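Local coordinates for glycosylation Associate Protein 2 (Streptococcus agalactiae serotype V, PDB 6OYC) that probably takes part, with its partner Gap proteins, in the glycosylation and accessory Sec export of a streptococcal surface adhesin, at residues 378-392 and 442-456. Sequence-based numbering, arbitrary orientation.
Sequences TYHGAKLNPHAIIIG and SIEEGDFSNTTFALA
Over one face of the Tyr379 ring sits Ser442 CB, 3.9 Å from the centroid and 27° off the normal, a CH-pi contact. With OG anti to the backbone N, the Ser442 hydroxyl donates to a lone pair of Tyr379 O in the carbonyl plane and accepts from Lys383 NZ; the phenol OH hydrogen-bonds to Glu344 OE1. Thr378 O and Ile389 CD1 lie at the edge of the Phe448 ring, in plane, Ile389 CD1 being 3.6 Å from Phe448 CE2. Ile389 CD1 also meets Phe453 CE2 obliquely, while Phe453 has Thr451 CG2 over one face, offset toward the rim. Strands 388-392 and 452-456 run 6° from parallel, each preceded by a helix, as in the beta-alpha-beta crossovers of an alpha/beta-hydrolase-like sheet; helix 495-514 covers the face carrying Ala388, Ile390, Ala454 and Ala456. Ile389 and Ile391 donate to the carbonyls of Thr452 and Ala454 and accept from Ala454 N and Ala456 N. Before the strands, the Asn385 amide grips the type I turn Phe448-Thr451: OD1 takes Asn450 N at 2.6 Å on a lone pair, and ND2 donates almost straight (168°) to Ser449 OG, which lies nearly in the amide plane of Asn385. Asp447 OD1 accepts from Ser449 N, an Asx turn, and Thr451 OG1 donates to Pro386 O at 2.8 Å.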
ATOM      1  N   THR B 378     -16.943  -2.889  -4.632  1.00 44.08           N
ATOM      2  CA  THR B 378     -18.182  -3.641  -4.836  1.00 48.46           C
ATOM      3  C   THR B 378     -17.958  -5.153  -4.781  1.00 46.06           C
ATOM      4  O   THR B 378     -18.737  -5.871  -4.144  1.00 46.73           O
ATOM      5  CB  THR B 378     -18.819  -3.236  -6.172  1.00 49.53           C
ATOM      6  OG1 THR B 378     -18.912  -1.804  -6.251  1.00 46.07           O
ATOM      7  CG2 THR B 378     -20.203  -3.823  -6.296  1.00 44.74           C
ATOM      8  N   TYR B 379     -16.900  -5.657  -5.428  1.00 46.37           N
ATOM      9  CA  TYR B 379     -16.658  -7.101  -5.445  1.00 46.19           C
ATOM     10  C   TYR B 379     -16.456  -7.647  -4.039  1.00 44.44           C
ATOM     11  O   TYR B 379     -16.985  -8.714  -3.696  1.00 43.90           O
ATOM     12  CB  TYR B 379     -15.444  -7.423  -6.328  1.00 44.22           C
ATOM     13  CG  TYR B 379     -15.074  -8.897  -6.438  1.00 40.73           C
ATOM     14  CD1 TYR B 379     -14.222  -9.489  -5.513  1.00 41.72           C
ATOM     15  CD2 TYR B 379     -15.565  -9.690  -7.472  1.00 42.56           C
ATOM     16  CE1 TYR B 379     -13.881 -10.837  -5.607  1.00 41.38           C
ATOM     17  CE2 TYR B 379     -15.220 -11.038  -7.577  1.00 41.94           C
ATOM     18  CZ  TYR B 379     -14.375 -11.601  -6.643  1.00 40.83           C
ATOM     19  OH  TYR B 379     -14.010 -12.933  -6.731  1.00 39.97           O
ATOM     20  N   HIS B 380     -15.680  -6.942  -3.213  1.00 41.63           N
ATOM     21  CA  HIS B 380     -15.452  -7.425  -1.855  1.00 45.46           C
ATOM     22  C   HIS B 380     -16.585  -7.009  -0.917  1.00 46.85           C
ATOM     23  O   HIS B 380     -16.826  -7.683   0.092  1.00 45.27           O
ATOM     24  CB  HIS B 380     -14.085  -6.937  -1.348  1.00 42.44           C
ATOM     25  CG  HIS B 380     -12.923  -7.512  -2.107  1.00 43.11           C
ATOM     26  ND1 HIS B 380     -12.516  -8.823  -1.967  1.00 41.77           N
ATOM     27  CD2 HIS B 380     -12.100  -6.963  -3.036  1.00 40.94           C
ATOM     28  CE1 HIS B 380     -11.489  -9.055  -2.767  1.00 40.37           C
ATOM     29  NE2 HIS B 380     -11.217  -7.945  -3.429  1.00 39.52           N
ATOM     30  N   GLY B 381     -17.290  -5.914  -1.243  1.00 46.99           N
ATOM     31  CA  GLY B 381     -18.477  -5.535  -0.486  1.00 49.29           C
ATOM     32  C   GLY B 381     -19.480  -6.666  -0.364  1.00 49.79           C
ATOM     33  O   GLY B 381     -20.073  -6.871   0.697  1.00 53.31           O
ATOM     34  N   ALA B 382     -19.644  -7.440  -1.440  1.00 50.18           N
ATOM     35  CA  ALA B 382     -20.485  -8.635  -1.418  1.00 51.28           C
ATOM     36  C   ALA B 382     -20.188  -9.558  -0.238  1.00 49.45           C
ATOM     37  O   ALA B 382     -21.087 -10.252   0.246  1.00 53.02           O
ATOM     38  CB  ALA B 382     -20.317  -9.392  -2.741  1.00 48.89           C
ATOM     39  N   LYS B 383     -18.949  -9.591   0.238  1.00 48.62           N
ATOM     40  CA  LYS B 383     -18.608 -10.433   1.373  1.00 46.13           C
ATOM     41  C   LYS B 383     -18.667  -9.692   2.693  1.00 49.17           C
ATOM     42  O   LYS B 383     -18.473 -10.311   3.748  1.00 44.93           O
ATOM     43  CB  LYS B 383     -17.211 -11.028   1.200  1.00 45.74           C
ATOM     44  CG  LYS B 383     -17.182 -12.279   0.354  1.00 46.83           C
ATOM     45  CD  LYS B 383     -17.212 -11.903  -1.117  1.00 49.19           C
ATOM     46  CE  LYS B 383     -16.383 -12.842  -1.977  1.00 43.17           C
ATOM     47  NZ  LYS B 383     -16.182 -12.217  -3.325  1.00 43.47           N
ATOM     48  N   LEU B 384     -18.926  -8.387   2.664  1.00 47.57           N
ATOM     49  CA  LEU B 384     -18.824  -7.580   3.862  1.00 48.32           C
ATOM     50  C   LEU B 384     -20.140  -6.956   4.305  1.00 52.86           C
ATOM     51  O   LEU B 384     -20.221  -6.496   5.454  1.00 53.69           O
ATOM     52  CB  LEU B 384     -17.776  -6.473   3.663  1.00 47.67           C
ATOM     53  CG  LEU B 384     -16.334  -6.980   3.585  1.00 46.67           C
ATOM     54  CD1 LEU B 384     -15.429  -5.954   2.928  1.00 41.18           C
ATOM     55  CD2 LEU B 384     -15.849  -7.311   4.963  1.00 41.90           C
ATOM     56  N   ASN B 385     -21.164  -6.937   3.446  1.00 51.11           N
ATOM     57  CA  ASN B 385     -22.473  -6.350   3.729  1.00 53.78           C
ATOM     58  C   ASN B 385     -22.316  -4.968   4.383  1.00 50.64           C
ATOM     59  O   ASN B 385     -22.776  -4.764   5.508  1.00 54.95           O
ATOM     60  CB  ASN B 385     -23.313  -7.277   4.603  1.00 58.07           C
ATOM     61  CG  ASN B 385     -24.801  -6.970   4.528  1.00 60.55           C
ATOM     62  OD1 ASN B 385     -25.214  -5.886   4.120  1.00 60.72           O
ATOM     63  ND2 ASN B 385     -25.616  -7.936   4.928  1.00 62.97           N
ATOM     64  N   PRO B 386     -21.650  -4.032   3.717  1.00 52.78           N
ATOM     65  CA  PRO B 386     -21.383  -2.737   4.353  1.00 54.36           C
ATOM     66  C   PRO B 386     -22.638  -1.880   4.432  1.00 57.53           C
ATOM     67  O   PRO B 386     -23.652  -2.115   3.771  1.00 57.59           O
ATOM     68  CB  PRO B 386     -20.340  -2.105   3.431  1.00 52.09           C
ATOM     69  CG  PRO B 386     -20.681  -2.658   2.081  1.00 50.09           C
ATOM     70  CD  PRO B 386     -21.128  -4.079   2.340  1.00 52.12           C
ATOM     71  N   HIS B 387     -22.539  -0.839   5.254  1.00 56.30           N
ATOM     72  CA  HIS B 387     -23.602   0.149   5.319  1.00 56.91           C
ATOM     73  C   HIS B 387     -23.772   0.874   3.990  1.00 57.82           C
ATOM     74  O   HIS B 387     -24.898   1.108   3.537  1.00 61.96           O
ATOM     75  CB  HIS B 387     -23.308   1.155   6.420  1.00 53.93           C
ATOM     76  CG  HIS B 387     -24.342   2.224   6.529  1.00 61.59           C
ATOM     77  ND1 HIS B 387     -25.610   1.978   7.008  1.00 63.21           N
ATOM     78  CD2 HIS B 387     -24.310   3.536   6.196  1.00 60.59           C
ATOM     79  CE1 HIS B 387     -26.310   3.098   6.983  1.00 65.18           C
ATOM     80  NE2 HIS B 387     -25.545   4.058   6.494  1.00 62.51           N
ATOM     81  N   ALA B 388     -22.668   1.248   3.356  1.00 57.68           N
ATOM     82  CA  ALA B 388     -22.731   2.064   2.158  1.00 52.20           C
ATOM     83  C   ALA B 388     -21.536   1.773   1.258  1.00 51.51           C
ATOM     84  O   ALA B 388     -20.448   1.426   1.725  1.00 49.30           O
ATOM     85  CB  ALA B 388     -22.774   3.552   2.513  1.00 50.00           C
ATOM     86  N   ILE B 389     -21.759   1.933  -0.041  1.00 52.68           N
ATOM     87  CA  ILE B 389     -20.739   1.811  -1.065  1.00 45.09           C
ATOM     88  C   ILE B 389     -20.840   3.062  -1.921  1.00 49.29           C
ATOM     89  O   ILE B 389     -21.826   3.241  -2.643  1.00 54.31           O
ATOM     90  CB  ILE B 389     -20.922   0.544  -1.903  1.00 47.14           C
ATOM     91  CG1 ILE B 389     -20.590  -0.680  -1.055  1.00 47.12           C
ATOM     92  CG2 ILE B 389     -20.080   0.598  -3.170  1.00 43.44           C
ATOM     93  CD1 ILE B 389     -20.862  -1.976  -1.756  1.00 49.56           C
ATOM     94  N   ILE B 390     -19.855   3.945  -1.810  1.00 46.63           N
ATOM     95  CA  ILE B 390     -19.803   5.181  -2.581  1.00 47.50           C
ATOM     96  C   ILE B 390     -18.818   4.961  -3.719  1.00 50.28           C
ATOM     97  O   ILE B 390     -17.613   4.812  -3.490  1.00 48.60           O
ATOM     98  CB  ILE B 390     -19.381   6.375  -1.716  1.00 47.73           C
ATOM     99  CG1 ILE B 390     -20.314   6.539  -0.518  1.00 48.53           C
ATOM    100  CG2 ILE B 390     -19.307   7.645  -2.544  1.00 49.97           C
ATOM    101  CD1 ILE B 390     -19.858   7.606   0.461  1.00 53.46           C
ATOM    102  N   ILE B 391     -19.303   4.950  -4.954  1.00 51.83           N
ATOM    103  CA  ILE B 391     -18.444   4.651  -6.088  1.00 49.06           C
ATOM    104  C   ILE B 391     -18.730   5.622  -7.223  1.00 54.65           C
ATOM    105  O   ILE B 391     -19.855   6.106  -7.386  1.00 57.17           O
ATOM    106  CB  ILE B 391     -18.616   3.190  -6.540  1.00 49.16           C
ATOM    107  CG1 ILE B 391     -20.098   2.809  -6.565  1.00 50.72           C
ATOM    108  CG2 ILE B 391     -17.862   2.256  -5.597  1.00 46.59           C
ATOM    109  CD1 ILE B 391     -20.366   1.465  -7.246  1.00 44.45           C
ATOM    110  N   GLY B 392     -17.685   5.922  -8.001  1.00 54.38           N
ATOM    111  CA  GLY B 392     -17.785   6.766  -9.178  1.00 51.83           C
ATOM    112  C   GLY B 392     -17.016   6.228 -10.373  1.00 51.85           C
ATOM    113  O   GLY B 392     -15.857   5.827 -10.247  1.00 53.44           O
ATOM    114  N   SER B 442     -19.785 -13.114  -7.378  1.00 58.91           N
ATOM    115  CA  SER B 442     -19.602 -12.568  -6.038  1.00 56.68           C
ATOM    116  C   SER B 442     -20.826 -11.768  -5.612  1.00 50.24           C
ATOM    117  O   SER B 442     -21.279 -11.859  -4.467  1.00 48.51           O
ATOM    118  CB  SER B 442     -18.342 -11.695  -6.011  1.00 53.38           C
ATOM    119  OG  SER B 442     -18.118 -11.141  -4.731  1.00 51.66           O
ATOM    120  N   ILE B 443     -21.367 -10.974  -6.533  1.00 54.06           N
ATOM    121  CA  ILE B 443     -22.559 -10.178  -6.256  1.00 55.71           C
ATOM    122  C   ILE B 443     -23.740 -11.087  -5.926  1.00 58.48           C
ATOM    123  O   ILE B 443     -24.300 -11.025  -4.826  1.00 56.95           O
ATOM    124  CB  ILE B 443     -22.876  -9.261  -7.450  1.00 58.19           C
ATOM    125  CG1 ILE B 443     -21.727  -8.271  -7.675  1.00 56.83           C
ATOM    126  CG2 ILE B 443     -24.197  -8.555  -7.237  1.00 59.45           C
ATOM    127  CD1 ILE B 443     -21.215  -7.628  -6.410  1.00 51.97           C
ATOM    128  N   GLU B 444     -24.133 -11.938  -6.880  1.00 56.03           N
ATOM    129  CA  GLU B 444     -25.150 -12.957  -6.655  1.00 55.56           C
ATOM    130  C   GLU B 444     -24.990 -13.630  -5.301  1.00 57.56           C
ATOM    131  O   GLU B 444     -25.885 -13.570  -4.455  1.00 61.44           O
ATOM    132  CB  GLU B 444     -25.086 -14.024  -7.747  1.00 59.12           C
ATOM    133  CG  GLU B 444     -25.511 -13.585  -9.115  1.00 66.89           C
ATOM    134  CD  GLU B 444     -25.373 -14.686 -10.153  1.00 75.31           C
ATOM    135  OE1 GLU B 444     -24.711 -14.457 -11.195  1.00 76.24           O
ATOM    136  OE2 GLU B 444     -25.933 -15.783  -9.927  1.00 80.73           O
ATOM    137  N   GLU B 445     -23.850 -14.280  -5.083  1.00 56.42           N
ATOM    138  CA  GLU B 445     -23.661 -15.049  -3.860  1.00 57.23           C
ATOM    139  C   GLU B 445     -23.459 -14.176  -2.631  1.00 59.24           C
ATOM    140  O   GLU B 445     -23.313 -14.717  -1.525  1.00 61.80           O
ATOM    141  CB  GLU B 445     -22.475 -15.989  -4.018  1.00 56.73           C
ATOM    142  CG  GLU B 445     -22.618 -16.961  -5.162  1.00 63.51           C
ATOM    143  CD  GLU B 445     -21.538 -18.016  -5.138  1.00 70.85           C
ATOM    144  OE1 GLU B 445     -20.376 -17.690  -5.455  1.00 66.62           O
ATOM    145  OE2 GLU B 445     -21.850 -19.172  -4.779  1.00 82.52           O
ATOM    146  N   GLY B 446     -23.461 -12.860  -2.781  1.00 54.38           N
ATOM    147  CA  GLY B 446     -23.135 -11.956  -1.698  1.00 59.68           C
ATOM    148  C   GLY B 446     -24.334 -11.540  -0.873  1.00 59.50           C
ATOM    149  O   GLY B 446     -25.395 -12.169  -0.897  1.00 60.51           O
ATOM    150  N   ASP B 447     -24.154 -10.449  -0.130  1.00 58.42           N
ATOM    151  CA  ASP B 447     -25.194  -9.952   0.762  1.00 59.42           C
ATOM    152  C   ASP B 447     -25.027  -8.451   0.912  1.00 59.40           C
ATOM    153  O   ASP B 447     -24.111  -8.002   1.605  1.00 60.35           O
ATOM    154  CB  ASP B 447     -25.131 -10.635   2.124  1.00 60.22           C
ATOM    155  CG  ASP B 447     -26.284 -10.221   3.036  1.00 61.73           C
ATOM    156  OD1 ASP B 447     -27.016  -9.255   2.712  1.00 57.20           O
ATOM    157  OD2 ASP B 447     -26.455 -10.865   4.088  1.00 64.53           O
ATOM    158  N   PHE B 448     -25.943  -7.690   0.315  1.00 59.91           N
ATOM    159  CA  PHE B 448     -25.983  -6.239   0.429  1.00 58.29           C
ATOM    160  C   PHE B 448     -27.207  -5.767   1.212  1.00 61.23           C
ATOM    161  O   PHE B 448     -27.781  -4.711   0.924  1.00 61.36           O
ATOM    162  CB  PHE B 448     -25.944  -5.595  -0.953  1.00 58.91           C
ATOM    163  CG  PHE B 448     -24.670  -5.865  -1.698  1.00 58.60           C
ATOM    164  CD1 PHE B 448     -24.494  -7.061  -2.383  1.00 61.36           C
ATOM    165  CD2 PHE B 448     -23.636  -4.946  -1.681  1.00 54.15           C
ATOM    166  CE1 PHE B 448     -23.312  -7.324  -3.068  1.00 58.59           C
ATOM    167  CE2 PHE B 448     -22.449  -5.195  -2.356  1.00 54.05           C
ATOM    168  CZ  PHE B 448     -22.286  -6.383  -3.056  1.00 55.47           C
ATOM    169  N   SER B 449     -27.600  -6.536   2.234  1.00 60.39           N
ATOM    170  CA  SER B 449     -28.797  -6.191   2.997  1.00 60.13           C
ATOM    171  C   SER B 449     -28.643  -4.849   3.706  1.00 64.30           C
ATOM    172  O   SER B 449     -29.578  -4.038   3.725  1.00 64.69           O
ATOM    173  CB  SER B 449     -29.124  -7.301   3.995  1.00 56.99           C
ATOM    174  OG  SER B 449     -28.225  -7.316   5.087  1.00 60.35           O
ATOM    175  N   ASN B 450     -27.467  -4.587   4.277  1.00 63.32           N
ATOM    176  CA  ASN B 450     -27.211  -3.330   4.966  1.00 59.95           C
ATOM    177  C   ASN B 450     -26.957  -2.164   4.024  1.00 59.53           C
ATOM    178  O   ASN B 450     -26.855  -1.028   4.503  1.00 58.52           O
ATOM    179  CB  ASN B 450     -25.998  -3.469   5.893  1.00 62.22           C
ATOM    180  CG  ASN B 450     -26.300  -4.262   7.142  1.00 67.06           C
ATOM    181  OD1 ASN B 450     -27.457  -4.386   7.545  1.00 72.20           O
ATOM    182  ND2 ASN B 450     -25.255  -4.788   7.779  1.00 63.27           N
ATOM    183  N   THR B 451     -26.867  -2.399   2.712  1.00 58.89           N
ATOM    184  CA  THR B 451     -26.115  -1.521   1.818  1.00 58.01           C
ATOM    185  C   THR B 451     -26.994  -0.553   1.034  1.00 58.82           C
ATOM    186  O   THR B 451     -28.017  -0.942   0.464  1.00 62.55           O
ATOM    187  CB  THR B 451     -25.285  -2.338   0.818  1.00 53.97           C
ATOM    188  OG1 THR B 451     -24.668  -3.455   1.470  1.00 49.73           O
ATOM    189  CG2 THR B 451     -24.215  -1.464   0.207  1.00 54.17           C
ATOM    190  N   THR B 452     -26.547   0.703   0.969  1.00 55.93           N
ATOM    191  CA  THR B 452     -27.016   1.697   0.009  1.00 60.04           C
ATOM    192  C   THR B 452     -25.874   2.063  -0.943  1.00 62.34           C
ATOM    193  O   THR B 452     -24.721   2.161  -0.517  1.00 62.14           O
ATOM    194  CB  THR B 452     -27.501   2.961   0.732  1.00 62.52           C
ATOM    195  OG1 THR B 452     -28.404   2.604   1.790  1.00 63.19           O
ATOM    196  CG2 THR B 452     -28.177   3.926  -0.236  1.00 61.91           C
ATOM    197  N   PHE B 453     -26.179   2.285  -2.226  1.00 60.78           N
ATOM    198  CA  PHE B 453     -25.160   2.621  -3.221  1.00 60.26           C
ATOM    199  C   PHE B 453     -25.281   4.081  -3.641  1.00 59.55           C
ATOM    200  O   PHE B 453     -26.332   4.505  -4.131  1.00 63.54           O
ATOM    201  CB  PHE B 453     -25.260   1.729  -4.460  1.00 58.78           C
ATOM    202  CG  PHE B 453     -24.868   0.303  -4.219  1.00 56.80           C
ATOM    203  CD1 PHE B 453     -25.784  -0.601  -3.707  1.00 59.89           C
ATOM    204  CD2 PHE B 453     -23.588  -0.140  -4.512  1.00 54.92           C
ATOM    205  CE1 PHE B 453     -25.429  -1.925  -3.487  1.00 62.51           C
ATOM    206  CE2 PHE B 453     -23.228  -1.464  -4.293  1.00 54.51           C
ATOM    207  CZ  PHE B 453     -24.146  -2.355  -3.782  1.00 55.37           C
ATOM    208  N   ALA B 454     -24.203   4.836  -3.464  1.00 52.91           N
ATOM    209  CA  ALA B 454     -24.059   6.152  -4.062  1.00 54.15           C
ATOM    210  C   ALA B 454     -23.191   5.987  -5.297  1.00 58.31           C
ATOM    211  O   ALA B 454     -22.021   5.609  -5.189  1.00 55.72           O
ATOM    212  CB  ALA B 454     -23.428   7.146  -3.093  1.00 52.02           C
ATOM    213  N   LEU B 455     -23.756   6.259  -6.462  1.00 58.56           N
ATOM    214  CA  LEU B 455     -23.123   5.878  -7.712  1.00 57.86           C
ATOM    215  C   LEU B 455     -23.114   7.066  -8.657  1.00 62.15           C
ATOM    216  O   LEU B 455     -24.171   7.616  -8.977  1.00 65.97           O
ATOM    217  CB  LEU B 455     -23.857   4.691  -8.324  1.00 55.74           C
ATOM    218  CG  LEU B 455     -23.139   3.869  -9.371  1.00 55.47           C
ATOM    219  CD1 LEU B 455     -23.686   2.454  -9.292  1.00 56.80           C
ATOM    220  CD2 LEU B 455     -23.374   4.467 -10.744  1.00 64.86           C
ATOM    221  N   ALA B 456     -21.927   7.466  -9.092  1.00 59.63           N
ATOM    222  CA  ALA B 456     -21.778   8.395 -10.199  1.00 62.66           C
ATOM    223  C   ALA B 456     -21.225   7.638 -11.396  1.00 65.10           C
ATOM    224  O   ALA B 456     -20.341   6.790 -11.245  1.00 61.90           O
ATOM    225  CB  ALA B 456     -20.858   9.558  -9.832  1.00 63.00           C
TER